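Local coordinates for D-glycerate 3-kinase (Cryptococcus neoformans var. grubii serotype A, PDB 6CKG), which probably phosphorylates D-glycerate at its 3-hydroxyl group, with ATP as the likely phosphate donor, at residues A19-T24 with S61-L66; L48-Q53 with I245-Q250; Q250-D255 with G313-V318; V259-L264 with V318-E323. One frame throughout, in Å; residues are numbered along the deposited sequence.

Contact 1 of 4, residues A19-T24 with S61-L66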
loop_
_atom_site.group_PDB
_atom_site.type_symbol
_atom_site.label_atom_id
_atom_site.label_comp_id
_atom_site.label_asym_id
_atom_site.label_seq_id
_atom_site.Cartn_x
_atom_site.Cartn_y
_atom_site.Cartn_z
ATOM N N ALA A 19 -21.350 1.514 2.226
ATOM C CA ALA A 19 -21.344 0.054 2.227
ATOM C C ALA A 19 -19.935 -0.501 2.426
ATOM O O ALA A 19 -19.737 -1.444 3.200
ATOM C CB ALA A 19 -21.953 -0.478 0.931
ATOM N N MET A 20 -18.938 0.063 1.728
ATOM C CA MET A 20 -17.582 -0.463 1.863
ATOM C C MET A 20 -17.057 -0.283 3.284
ATOM O O MET A 20 -16.458 -1.204 3.851
ATOM C CB MET A 20 -16.632 0.189 0.858
ATOM C CG MET A 20 -15.239 -0.449 0.882
ATOM S SD MET A 20 -14.006 0.173 -0.301
ATOM C CE MET A 20 -14.761 -0.292 -1.865
ATOM N N VAL A 21 -17.277 0.894 3.881
ATOM C CA VAL A 21 -16.821 1.131 5.249
ATOM C C VAL A 21 -17.507 0.160 6.207
ATOM O O VAL A 21 -16.849 -0.511 7.010
ATOM C CB VAL A 21 -17.061 2.597 5.654
ATOM C CG1 VAL A 21 -17.051 2.752 7.183
ATOM C CG2 VAL A 21 -16.024 3.493 5.025
ATOM N N GLN A 22 -18.837 0.049 6.114
ATOM C CA GLN A 22 -19.579 -0.851 7.000
ATOM C C GLN A 22 -19.153 -2.300 6.814
ATOM O O GLN A 22 -19.003 -3.047 7.790
ATOM C CB GLN A 22 -21.084 -0.735 6.750
ATOM C CG GLN A 22 -21.664 0.631 7.019
ATOM C CD GLN A 22 -23.177 0.631 6.938
ATOM O OE1 GLN A 22 -23.799 -0.417 6.742
ATOM N NE2 GLN A 22 -23.780 1.808 7.090
ATOM N N GLN A 23 -18.991 -2.729 5.565
ATOM C CA GLN A 23 -18.600 -4.107 5.322
ATOM C C GLN A 23 -17.183 -4.365 5.808
ATOM O O GLN A 23 -16.901 -5.431 6.368
ATOM C CB GLN A 23 -18.739 -4.438 3.835
ATOM C CG GLN A 23 -20.187 -4.590 3.394
ATOM C CD GLN A 23 -20.299 -4.936 1.929
ATOM O OE1 GLN A 23 -19.706 -5.908 1.468
ATOM N NE2 GLN A 23 -21.041 -4.125 1.184
ATOM N N THR A 24 -16.277 -3.404 5.611
ATOM C CA THR A 24 -14.913 -3.575 6.105
ATOM C C THR A 24 -14.881 -3.614 7.628
ATOM O O THR A 24 -14.120 -4.391 8.220
ATOM C CB THR A 24 -14.008 -2.465 5.581
ATOM O OG1 THR A 24 -14.037 -2.457 4.147
ATOM C CG2 THR A 24 -12.586 -2.700 6.041
ATOM N N SER A 61 -14.497 10.594 1.936
ATOM C CA SER A 61 -13.232 10.375 1.241
ATOM C C SER A 61 -13.111 8.938 0.717
ATOM O O SER A 61 -13.828 8.533 -0.199
ATOM C CB SER A 61 -12.053 10.701 2.167
ATOM O OG SER A 61 -12.053 9.880 3.327
ATOM N N HIS A 62 -12.194 8.177 1.310
ATOM C CA HIS A 62 -11.886 6.812 0.910
ATOM C C HIS A 62 -11.855 5.922 2.145
ATOM O O HIS A 62 -11.932 6.398 3.281
ATOM C CB HIS A 62 -10.544 6.744 0.177
ATOM C CG HIS A 62 -9.387 7.186 1.013
ATOM N ND1 HIS A 62 -8.367 6.339 1.385
ATOM C CD2 HIS A 62 -9.099 8.390 1.565
ATOM C CE1 HIS A 62 -7.492 7.004 2.118
ATOM N NE2 HIS A 62 -7.914 8.249 2.246
ATOM N N LEU A 63 -11.696 4.619 1.908
ATOM C CA LEU A 63 -11.884 3.619 2.956
ATOM C C LEU A 63 -11.008 3.903 4.170
ATOM O O LEU A 63 -11.514 4.108 5.282
ATOM C CB LEU A 63 -11.599 2.231 2.395
ATOM C CG LEU A 63 -11.569 1.107 3.410
ATOM C CD1 LEU A 63 -12.944 0.984 4.085
ATOM C CD2 LEU A 63 -11.160 -0.190 2.706
ATOM N N THR A 64 -9.689 3.949 3.973
ATOM C CA THR A 64 -8.780 4.107 5.106
ATOM C C THR A 64 -8.827 5.506 5.715
ATOM O O THR A 64 -8.297 5.705 6.816
ATOM C CB THR A 64 -7.349 3.755 4.682
ATOM O OG1 THR A 64 -6.918 4.636 3.643
ATOM C CG2 THR A 64 -7.285 2.322 4.159
ATOM N N GLY A 65 -9.463 6.470 5.047
ATOM C CA GLY A 65 -9.688 7.762 5.666
ATOM C C GLY A 65 -10.870 7.784 6.611
ATOM O O GLY A 65 -10.857 8.526 7.593
ATOM N N LEU A 66 -11.899 6.978 6.334
ATOM C CA LEU A 66 -13.123 6.923 7.125
ATOM C C LEU A 66 -13.142 5.787 8.131
ATOM O O LEU A 66 -13.718 5.942 9.209
ATOM C CB LEU A 66 -14.337 6.761 6.203
ATOM C CG LEU A 66 -14.557 7.869 5.176
ATOM C CD1 LEU A 66 -15.577 7.430 4.147
ATOM C CD2 LEU A 66 -14.995 9.151 5.878
#

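Contact 2 of 4, residues L48-Q53 with I245-Q250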
loop_
_atom_site.group_PDB
_atom_site.type_symbol
_atom_site.label_atom_id
_atom_site.label_comp_id
_atom_site.label_asym_id
_atom_site.label_seq_id
_atom_site.Cartn_x
_atom_site.Cartn_y
_atom_site.Cartn_z
ATOM N N LEU A 48 -4.450 -6.434 16.064
ATOM C CA LEU A 48 -4.684 -7.067 14.775
ATOM C C LEU A 48 -4.117 -6.171 13.688
ATOM O O LEU A 48 -4.472 -4.994 13.618
ATOM C CB LEU A 48 -6.183 -7.275 14.555
ATOM C CG LEU A 48 -6.616 -7.824 13.193
ATOM C CD1 LEU A 48 -6.289 -9.325 13.105
ATOM C CD2 LEU A 48 -8.125 -7.577 12.973
ATOM N N VAL A 49 -3.237 -6.705 12.842
ATOM C CA VAL A 49 -2.682 -5.937 11.727
ATOM C C VAL A 49 -3.519 -6.231 10.484
ATOM O O VAL A 49 -3.517 -7.354 9.969
ATOM C CB VAL A 49 -1.204 -6.260 11.465
ATOM C CG1 VAL A 49 -0.690 -5.388 10.318
ATOM C CG2 VAL A 49 -0.361 -6.047 12.715
ATOM N N VAL A 50 -4.202 -5.209 9.985
ATOM C CA VAL A 50 -5.005 -5.303 8.775
ATOM C C VAL A 50 -4.215 -4.648 7.646
ATOM O O VAL A 50 -4.051 -3.427 7.633
ATOM C CB VAL A 50 -6.366 -4.613 8.956
ATOM C CG1 VAL A 50 -7.227 -4.793 7.724
ATOM C CG2 VAL A 50 -7.087 -5.124 10.218
ATOM N N GLY A 51 -3.733 -5.446 6.689
ATOM C CA GLY A 51 -3.184 -4.878 5.460
ATOM C C GLY A 51 -4.297 -4.399 4.534
ATOM O O GLY A 51 -5.362 -5.002 4.442
ATOM N N VAL A 52 -4.037 -3.300 3.834
ATOM C CA VAL A 52 -5.009 -2.727 2.905
ATOM C C VAL A 52 -4.281 -2.351 1.624
ATOM O O VAL A 52 -3.246 -1.676 1.669
ATOM C CB VAL A 52 -5.724 -1.492 3.494
ATOM C CG1 VAL A 52 -6.666 -0.876 2.450
ATOM C CG2 VAL A 52 -6.488 -1.861 4.767
ATOM N N GLN A 53 -4.796 -2.805 0.481
ATOM C CA GLN A 53 -4.213 -2.412 -0.799
ATOM C C GLN A 53 -5.327 -2.032 -1.761
ATOM O O GLN A 53 -6.402 -2.641 -1.770
ATOM C CB GLN A 53 -3.319 -3.518 -1.394
ATOM C CG GLN A 53 -2.567 -3.126 -2.720
ATOM C CD GLN A 53 -3.425 -3.266 -3.974
ATOM O OE1 GLN A 53 -4.362 -4.061 -4.013
ATOM N NE2 GLN A 53 -3.112 -2.486 -5.000
ATOM N N ILE A 245 1.547 -8.962 8.643
ATOM C CA ILE A 245 0.132 -8.674 8.421
ATOM C C ILE A 245 -0.712 -9.905 8.748
ATOM O O ILE A 245 -0.419 -11.020 8.293
ATOM C CB ILE A 245 -0.087 -8.222 6.969
ATOM C CG1 ILE A 245 0.713 -6.934 6.706
ATOM C CG2 ILE A 245 -1.563 -8.077 6.656
ATOM C CD1 ILE A 245 0.643 -6.423 5.254
ATOM N N ASP A 246 -1.794 -9.699 9.508
ATOM C CA ASP A 246 -2.669 -10.781 9.951
ATOM C C ASP A 246 -3.826 -11.043 8.996
ATOM O O ASP A 246 -4.200 -12.199 8.779
ATOM C CB ASP A 246 -3.244 -10.469 11.340
ATOM C CG ASP A 246 -2.171 -10.289 12.392
ATOM O OD1 ASP A 246 -1.247 -11.117 12.435
ATOM O OD2 ASP A 246 -2.243 -9.316 13.167
ATOM N N CYS A 247 -4.431 -9.996 8.447
ATOM C CA CYS A 247 -5.562 -10.160 7.543
ATOM C C CYS A 247 -5.504 -9.027 6.528
ATOM O O CYS A 247 -4.697 -8.106 6.648
ATOM C CB CYS A 247 -6.896 -10.194 8.325
ATOM S SG CYS A 247 -7.259 -8.646 9.204
ATOM N N PHE A 248 -6.367 -9.085 5.516
ATOM C CA PHE A 248 -6.130 -8.230 4.357
ATOM C C PHE A 248 -7.444 -7.787 3.735
ATOM O O PHE A 248 -8.382 -8.583 3.593
ATOM C CB PHE A 248 -5.288 -8.975 3.299
ATOM C CG PHE A 248 -4.402 -8.073 2.452
ATOM C CD1 PHE A 248 -4.935 -7.339 1.407
ATOM C CD2 PHE A 248 -3.037 -7.979 2.700
ATOM C CE1 PHE A 248 -4.122 -6.527 0.598
ATOM C CE2 PHE A 248 -2.209 -7.162 1.900
ATOM C CZ PHE A 248 -2.761 -6.443 0.843
ATOM N N VAL A 249 -7.481 -6.524 3.322
ATOM C CA VAL A 249 -8.603 -5.946 2.585
ATOM C C VAL A 249 -8.052 -5.383 1.285
ATOM O O VAL A 249 -7.103 -4.590 1.309
ATOM C CB VAL A 249 -9.309 -4.838 3.392
ATOM C CG1 VAL A 249 -10.466 -4.231 2.582
ATOM C CG2 VAL A 249 -9.820 -5.386 4.742
ATOM N N GLN A 250 -8.648 -5.771 0.157
ATOM C CA GLN A 250 -8.183 -5.298 -1.142
ATOM C C GLN A 250 -9.327 -4.669 -1.931
ATOM O O GLN A 250 -10.423 -5.226 -1.997
ATOM C CB GLN A 250 -7.548 -6.442 -1.953
ATOM C CG GLN A 250 -7.234 -6.048 -3.390
ATOM C CD GLN A 250 -6.664 -7.197 -4.212
ATOM O OE1 GLN A 250 -7.262 -8.266 -4.303
ATOM N NE2 GLN A 250 -5.494 -6.981 -4.800
#

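Contact 3 of 4, residues Q250-D255 with G313-V318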
loop_
_atom_site.group_PDB
_atom_site.type_symbol
_atom_site.label_atom_id
_atom_site.label_comp_id
_atom_site.label_asym_id
_atom_site.label_seq_id
_atom_site.Cartn_x
_atom_site.Cartn_y
_atom_site.Cartn_z
ATOM N N GLN A 250 -8.648 -5.771 0.157
ATOM C CA GLN A 250 -8.183 -5.298 -1.142
ATOM C C GLN A 250 -9.327 -4.669 -1.931
ATOM O O GLN A 250 -10.423 -5.226 -1.997
ATOM C CB GLN A 250 -7.548 -6.442 -1.953
ATOM C CG GLN A 250 -7.234 -6.048 -3.390
ATOM C CD GLN A 250 -6.664 -7.197 -4.212
ATOM O OE1 GLN A 250 -7.262 -8.266 -4.303
ATOM N NE2 GLN A 250 -5.494 -6.981 -4.800
ATOM N N ILE A 251 -9.075 -3.504 -2.518
ATOM C CA ILE A 251 -10.005 -2.882 -3.451
ATOM C C ILE A 251 -9.457 -3.134 -4.853
ATOM O O ILE A 251 -8.382 -2.640 -5.204
ATOM C CB ILE A 251 -10.169 -1.382 -3.182
ATOM C CG1 ILE A 251 -10.618 -1.150 -1.734
ATOM C CG2 ILE A 251 -11.185 -0.799 -4.144
ATOM C CD1 ILE A 251 -10.571 0.305 -1.296
ATOM N N GLN A 252 -10.180 -3.920 -5.649
ATOM C CA GLN A 252 -9.707 -4.329 -6.966
ATOM C C GLN A 252 -10.619 -3.738 -8.029
ATOM O O GLN A 252 -11.820 -4.062 -8.050
ATOM C CB GLN A 252 -9.685 -5.854 -7.075
ATOM C CG GLN A 252 -9.203 -6.371 -8.412
ATOM C CD GLN A 252 -9.264 -7.879 -8.472
ATOM O OE1 GLN A 252 -8.315 -8.572 -8.089
ATOM N NE2 GLN A 252 -10.388 -8.398 -8.931
ATOM N N PRO A 253 -10.132 -2.876 -8.922
ATOM C CA PRO A 253 -10.981 -2.428 -10.029
ATOM C C PRO A 253 -11.310 -3.598 -10.941
ATOM O O PRO A 253 -10.547 -4.563 -11.045
ATOM C CB PRO A 253 -10.115 -1.391 -10.748
ATOM C CG PRO A 253 -8.719 -1.833 -10.468
ATOM C CD PRO A 253 -8.739 -2.414 -9.075
ATOM N N LEU A 254 -12.479 -3.512 -11.583
ATOM C CA LEU A 254 -12.829 -4.462 -12.633
ATOM C C LEU A 254 -11.747 -4.521 -13.693
ATOM O O LEU A 254 -11.417 -5.599 -14.205
ATOM C CB LEU A 254 -14.160 -4.070 -13.281
ATOM C CG LEU A 254 -15.420 -4.683 -12.694
ATOM C CD1 LEU A 254 -16.655 -4.084 -13.345
ATOM C CD2 LEU A 254 -15.379 -6.185 -12.882
ATOM N N ASP A 255 -11.180 -3.366 -14.032
ATOM C CA ASP A 255 -10.177 -3.250 -15.079
ATOM C C ASP A 255 -9.097 -2.309 -14.587
ATOM O O ASP A 255 -9.395 -1.266 -14.001
ATOM C CB ASP A 255 -10.784 -2.720 -16.384
ATOM C CG ASP A 255 -9.831 -2.826 -17.572
ATOM O OD1 ASP A 255 -8.675 -2.360 -17.496
ATOM O OD2 ASP A 255 -10.249 -3.391 -18.597
ATOM N N GLY A 313 -8.705 -12.854 3.929
ATOM C CA GLY A 313 -8.730 -11.698 3.050
ATOM C C GLY A 313 -10.135 -11.406 2.566
ATOM O O GLY A 313 -10.956 -12.311 2.402
ATOM N N LEU A 314 -10.415 -10.125 2.356
ATOM C CA LEU A 314 -11.676 -9.653 1.809
ATOM C C LEU A 314 -11.367 -8.747 0.631
ATOM O O LEU A 314 -10.595 -7.787 0.764
ATOM C CB LEU A 314 -12.496 -8.888 2.850
ATOM C CG LEU A 314 -13.751 -8.160 2.365
ATOM C CD1 LEU A 314 -14.818 -9.160 1.845
ATOM C CD2 LEU A 314 -14.307 -7.289 3.497
ATOM N N ARG A 315 -11.964 -9.048 -0.515
ATOM C CA ARG A 315 -11.760 -8.272 -1.731
ATOM C C ARG A 315 -13.063 -7.606 -2.135
ATOM O O ARG A 315 -14.102 -8.270 -2.210
ATOM C CB ARG A 315 -11.266 -9.152 -2.883
ATOM C CG ARG A 315 -11.309 -8.449 -4.251
ATOM C CD ARG A 315 -10.759 -9.361 -5.380
ATOM N NE ARG A 315 -9.427 -9.855 -5.033
ATOM C CZ ARG A 315 -9.150 -11.127 -4.781
ATOM N NH1 ARG A 315 -10.105 -12.044 -4.868
ATOM N NH2 ARG A 315 -7.924 -11.486 -4.449
ATOM N N PHE A 316 -13.007 -6.308 -2.400
ATOM C CA PHE A 316 -14.109 -5.588 -3.021
ATOM C C PHE A 316 -13.774 -5.386 -4.486
ATOM O O PHE A 316 -12.704 -4.869 -4.806
ATOM C CB PHE A 316 -14.339 -4.222 -2.372
ATOM C CG PHE A 316 -14.740 -4.286 -0.920
ATOM C CD1 PHE A 316 -16.056 -4.536 -0.560
ATOM C CD2 PHE A 316 -13.806 -4.066 0.074
ATOM C CE1 PHE A 316 -16.427 -4.582 0.778
ATOM C CE2 PHE A 316 -14.165 -4.113 1.413
ATOM C CZ PHE A 316 -15.475 -4.365 1.768
ATOM N N ILE A 317 -14.679 -5.790 -5.364
ATOM C CA ILE A 317 -14.531 -5.565 -6.795
ATOM C C ILE A 317 -15.413 -4.379 -7.151
ATOM O O ILE A 317 -16.616 -4.394 -6.876
ATOM C CB ILE A 317 -14.914 -6.820 -7.595
ATOM C CG1 ILE A 317 -14.006 -7.980 -7.173
ATOM C CG2 ILE A 317 -14.848 -6.550 -9.093
ATOM C CD1 ILE A 317 -14.314 -9.297 -7.825
ATOM N N VAL A 318 -14.821 -3.339 -7.735
ATOM C CA VAL A 318 -15.536 -2.083 -7.932
ATOM C C VAL A 318 -15.566 -1.715 -9.413
ATOM O O VAL A 318 -14.675 -2.082 -10.191
ATOM C CB VAL A 318 -14.903 -0.949 -7.092
ATOM C CG1 VAL A 318 -14.989 -1.274 -5.605
ATOM C CG2 VAL A 318 -13.462 -0.728 -7.501
#

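Contact 4 of 4, residues V259-L264 with V318-E323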
loop_
_atom_site.group_PDB
_atom_site.type_symbol
_atom_site.label_atom_id
_atom_site.label_comp_id
_atom_site.label_asym_id
_atom_site.label_seq_id
_atom_site.Cartn_x
_atom_site.Cartn_y
_atom_site.Cartn_z
ATOM N N VAL A 259 -7.376 2.911 -13.198
ATOM C CA VAL A 259 -6.400 3.615 -12.368
ATOM C C VAL A 259 -5.988 4.933 -13.012
ATOM O O VAL A 259 -5.876 5.961 -12.329
ATOM C CB VAL A 259 -5.184 2.712 -12.092
ATOM C CG1 VAL A 259 -4.146 3.454 -11.275
ATOM C CG2 VAL A 259 -5.621 1.438 -11.377
ATOM N N TRP A 260 -5.764 4.927 -14.333
ATOM C CA TRP A 260 -5.499 6.166 -15.061
ATOM C C TRP A 260 -6.658 7.144 -14.918
ATOM O O TRP A 260 -6.459 8.329 -14.627
ATOM C CB TRP A 260 -5.272 5.880 -16.549
ATOM C CG TRP A 260 -3.899 5.444 -16.958
ATOM C CD1 TRP A 260 -2.776 6.224 -17.053
ATOM C CD2 TRP A 260 -3.512 4.131 -17.386
ATOM N NE1 TRP A 260 -1.710 5.469 -17.489
ATOM C CE2 TRP A 260 -2.135 4.181 -17.701
ATOM C CE3 TRP A 260 -4.193 2.914 -17.521
ATOM C CZ2 TRP A 260 -1.428 3.062 -18.144
ATOM C CZ3 TRP A 260 -3.488 1.805 -17.960
ATOM C CH2 TRP A 260 -2.121 1.887 -18.266
ATOM N N THR A 261 -7.878 6.664 -15.166
ATOM C CA THR A 261 -9.049 7.530 -15.123
ATOM C C THR A 261 -9.239 8.130 -13.731
ATOM O O THR A 261 -9.462 9.337 -13.587
ATOM C CB THR A 261 -10.285 6.738 -15.546
ATOM O OG1 THR A 261 -10.073 6.192 -16.854
ATOM C CG2 THR A 261 -11.524 7.630 -15.544
ATOM N N TRP A 262 -9.144 7.295 -12.693
ATOM C CA TRP A 262 -9.295 7.772 -11.321
ATOM C C TRP A 262 -8.219 8.792 -10.960
ATOM O O TRP A 262 -8.508 9.831 -10.357
ATOM C CB TRP A 262 -9.246 6.591 -10.355
ATOM C CG TRP A 262 -10.454 5.716 -10.383
ATOM C CD1 TRP A 262 -11.711 6.057 -10.791
ATOM C CD2 TRP A 262 -10.519 4.341 -9.980
ATOM N NE1 TRP A 262 -12.556 4.975 -10.666
ATOM C CE2 TRP A 262 -11.847 3.912 -10.166
ATOM C CE3 TRP A 262 -9.582 3.435 -9.473
ATOM C CZ2 TRP A 262 -12.263 2.613 -9.871
ATOM C CZ3 TRP A 262 -9.995 2.145 -9.183
ATOM C CH2 TRP A 262 -11.326 1.746 -9.388
ATOM N N ARG A 263 -6.961 8.508 -11.311
ATOM C CA ARG A 263 -5.889 9.424 -10.934
ATOM C C ARG A 263 -6.016 10.758 -11.656
ATOM O O ARG A 263 -5.634 11.797 -11.106
ATOM C CB ARG A 263 -4.526 8.788 -11.209
ATOM C CG ARG A 263 -3.352 9.567 -10.617
ATOM C CD ARG A 263 -3.511 9.763 -9.112
ATOM N NE ARG A 263 -2.426 10.550 -8.532
ATOM C CZ ARG A 263 -2.375 11.878 -8.548
ATOM N NH1 ARG A 263 -3.350 12.571 -9.122
ATOM N NH2 ARG A 263 -1.351 12.518 -7.994
ATOM N N LEU A 264 -6.552 10.755 -12.880
ATOM C CA LEU A 264 -6.862 12.011 -13.559
ATOM C C LEU A 264 -7.978 12.765 -12.841
ATOM O O LEU A 264 -7.877 13.978 -12.622
ATOM C CB LEU A 264 -7.245 11.751 -15.017
ATOM C CG LEU A 264 -6.103 11.856 -16.024
ATOM C CD1 LEU A 264 -6.606 11.602 -17.437
ATOM C CD2 LEU A 264 -5.446 13.223 -15.929
ATOM N N VAL A 318 -14.821 -3.339 -7.735
ATOM C CA VAL A 318 -15.536 -2.083 -7.932
ATOM C C VAL A 318 -15.566 -1.715 -9.413
ATOM O O VAL A 318 -14.675 -2.082 -10.191
ATOM C CB VAL A 318 -14.903 -0.949 -7.092
ATOM C CG1 VAL A 318 -14.989 -1.274 -5.605
ATOM C CG2 VAL A 318 -13.462 -0.728 -7.501
ATOM N N ASN A 319 -16.612 -0.985 -9.808
ATOM C CA ASN A 319 -16.698 -0.475 -11.168
ATOM C C ASN A 319 -16.030 0.899 -11.226
ATOM O O ASN A 319 -15.440 1.366 -10.248
ATOM C CB ASN A 319 -18.151 -0.448 -11.663
ATOM C CG ASN A 319 -19.062 0.449 -10.827
ATOM O OD1 ASN A 319 -18.609 1.299 -10.058
ATOM N ND2 ASN A 319 -20.370 0.259 -10.990
ATOM N N ILE A 320 -16.124 1.564 -12.381
ATOM C CA ILE A 320 -15.398 2.816 -12.565
ATOM C C ILE A 320 -15.972 3.920 -11.692
ATOM O O ILE A 320 -15.259 4.870 -11.346
ATOM C CB ILE A 320 -15.381 3.223 -14.052
ATOM C CG1 ILE A 320 -14.317 4.303 -14.287
ATOM C CG2 ILE A 320 -16.761 3.692 -14.502
ATOM C CD1 ILE A 320 -13.606 4.192 -15.632
ATOM N N LYS A 321 -17.238 3.812 -11.298
ATOM C CA LYS A 321 -17.818 4.744 -10.345
ATOM C C LYS A 321 -17.514 4.364 -8.905
ATOM O O LYS A 321 -18.139 4.909 -7.990
ATOM C CB LYS A 321 -19.329 4.839 -10.557
ATOM C CG LYS A 321 -19.725 5.421 -11.907
ATOM C CD LYS A 321 -21.217 5.271 -12.138
ATOM C CE LYS A 321 -21.885 6.611 -12.350
ATOM N NZ LYS A 321 -23.353 6.443 -12.557
ATOM N N ARG A 322 -16.578 3.439 -8.698
ATOM C CA ARG A 322 -16.123 3.005 -7.379
ATOM C C ARG A 322 -17.222 2.318 -6.586
ATOM O O ARG A 322 -17.100 2.160 -5.370
ATOM C CB ARG A 322 -15.542 4.173 -6.573
ATOM C CG ARG A 322 -14.424 4.902 -7.290
ATOM C CD ARG A 322 -13.970 6.111 -6.492
ATOM N NE ARG A 322 -12.812 6.771 -7.096
ATOM C CZ ARG A 322 -12.892 7.730 -8.015
ATOM N NH1 ARG A 322 -11.783 8.276 -8.498
ATOM N NH2 ARG A 322 -14.080 8.144 -8.446
ATOM N N GLU A 323 -18.288 1.895 -7.256
ATOM C CA GLU A 323 -19.357 1.160 -6.596
ATOM C C GLU A 323 -18.991 -0.313 -6.503
ATOM O O GLU A 323 -18.463 -0.893 -7.451
ATOM C CB GLU A 323 -20.665 1.331 -7.364
ATOM C CG GLU A 323 -21.104 2.773 -7.495
ATOM C CD GLU A 323 -22.106 2.984 -8.612
ATOM O OE1 GLU A 323 -22.275 2.069 -9.449
ATOM O OE2 GLU A 323 -22.721 4.072 -8.650
#

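Contact 1 of 4, residues A19-T24 with S61-L66
Leu63 of helix 63-75 pushes its two methyls between Met20 and Thr24, residues one turn apart on helix 19-38. Its CG stands anti to the backbone N (chi1 172°), and from there Leu63 and Thr24 reach toward each other tip to tip, Leu63 CD1 coming within 3.6 Å of Thr24 OG1. Met20 arrives from another direction: its chain crosses Leu63 at about a right angle, and Met20 SD lies 4.2 Å from Leu63 CD2. The hydroxyl that meets this leucine is not without a partner, because Thr24 OG1 donates to Met20 O at 2.7 Å. The same carbonyl accepts Thr24 N on the opposite face of its plane, so the backbone and the side chain of one residue both hold it. Val21 serves the other end of the contact, with Val21 CG2 3.9 Å from Leu66 CB and the two side chains again crossed roughly at a right angle. No hydrogen bond joins the segments; they are held by van der Waals packing. Helix 63-75 follows the P-loop sequence GPQGAGKS, which ends at Ser61, a poorly ordered residue just after the unmodelled 58-60. The two helices meet over the central sheet: Leu63 rests on Val249 and Ile251 of strand 247-253, while Met20 and Thr24 reach Phe316 of strand 313-318.

Contact 2 of 4, residues L48-Q53 with I245-Q250
Val50 facing Cys247 and Val52 facing Val249 mark the parallel pairing of strands 48-53 and 247-253 in the middle of the central sheet, where strand 48-53 leads into the P-loop. The backbone bonds alternate: Gly51 N gives to Cys247 O, Gly51 O receives Val249 N, and Gln53 N gives to Val249 O at 3.0 Å. At the start of the pairing, Asp246 reaches back: its OD2 takes Val49 N at 2.8 Å, on the anti side, somewhat out of the carboxylate plane, with a nearly straight N-H (174°), while Val49 O accepts both Asp246 N and Cys247 N. On the Val50 face, Cys247 SG packs 3.7 Å from Val50 CG2. On the other face the Phe248 ring has Gly51 O over one face, toward the rim, 3.7 Å above its plane, and Gln53 CB at its edge. Further along, the glutamines lie side by side, pointing the same way, with amide planes 75° apart; Gln250 NE2 donates to Gln53 OE1 at 3.2 Å. Gln53 NE2 gives to Trp182 O and Gln250 OE1 accepts from Arg315, so both ends of each buried amide are used. The polar groups form a chain from Trp182 to Arg315, which should fix how each amide is flipped.

Contact 3 of 4, residues Q250-D255 with G313-V318
Gln250 and Arg315 lie side by side at the buried end of this parallel strand pair, where Gln250 OE1 takes Arg315 NE at 2.8 Å, close to the guanidinium plane. A bend at chi3 (-53°) sets NE in position for this, and Arg315 NH2 adds a weak bond to the same oxygen. The backbones of strands 247-253 and 313-318 are stitched just as closely: Phe316 N to Gln250 O and Gln252 N to Phe316 O are both 2.8 Å, the latter almost straight at 178°. The other end is looser and more open to solvent. Partly exposed Gln252 crosses Arg315 with its amide 13° from parallel to the guanidinium; its CD lies 3.7 Å from Arg315 CD. Exposed Leu254 meets Ile317 at about a right angle, Leu254 CD2 lying 3.8 Å from Ile317 CG2. On the sheet face opposite Gln252 and Arg315, Ile251 CG2 touches Val318 CG2 at 4.1 Å. Beyond the pair, Arg315 forms salt bridges with Glu328 and Asp303. Two carboxylates and an amide oxygen thus bind this buried guanidinium, which probably keeps its charge compensated, while the arginine's pull on Gln250 OE1 should make Gln250 NE2 a somewhat better donor toward Gln53 OE1.

Contact 4 of 4, residues V259-L264 with V318-E323
Trp262 buries more surface here than any other residue, and the turn 319-322 meets it from two directions. At the indole edge, Trp262 NE1 donates to Ile320 O at 2.8 Å; the bond is almost straight (177°) and lies in the ring plane. Asn319 O sits at the same edge, 3.4 Å from Trp262 CZ2. Over one face comes Arg322, whose chain runs extended from CG to NE and slides past the indole in the opposite direction. Its guanidinium lies on the five-membered ring with the planes 29° apart: Arg322 CZ is 3.9 Å from the ring centroid, an off-centre cation-pi contact, and Arg322 NH1 comes to 3.2 Å from Trp262 CD1. The turn is a type I beta turn from Asn319 to Arg322, closed by Arg322 N to Asn319 O. With Arg322 in the left-handed region and Asn319 N bonded to Glu323 O, it has the form of a type I turn with a G1 bulge, joining antiparallel strands 313-318 and 324-329 as a hairpin. Asn319 braces it from within: its OD1 accepts Glu323 N, and its ND2 donates to Glu323 OE1 at 3.0 Å. Ile320 buries about as much as Arg322; chi1 -165° sets its CG1 anti to the backbone N, and beyond it Ile320 CD1 lies 4.0 Å from Thr261 CG2, the side chains crossing at about a right angle. Arg322 is also held at its polar end: NE donates to Gly57 O in the P-loop and NH2 to Gln265 OE1 on the helix that carries Trp262.

Contacts 2 and 3 are consecutive steps across one sheet: both use strand 247-253, share Gln250, and have centres 13 Å apart. Contact 1 lies on one face of that sheet, where Met20 touches Ile251 and Phe316, and Thr24 touches Phe316. Contact 4, 12 Å from contact 3 and sharing Val318, joins the turn between strands 313-318 and 324-329 to helix 258-273, with Trp262 against Pro253. Contacts 2 and 4 are 22 Å apart and do not touch. In sequence, contacts 1 and 2 interleave, as do 3 and 4. Contacts 1 and 2 involve the helix and strand that flank the P-loop, while contacts 3 and 4 tie C-terminal elements to the same sheet.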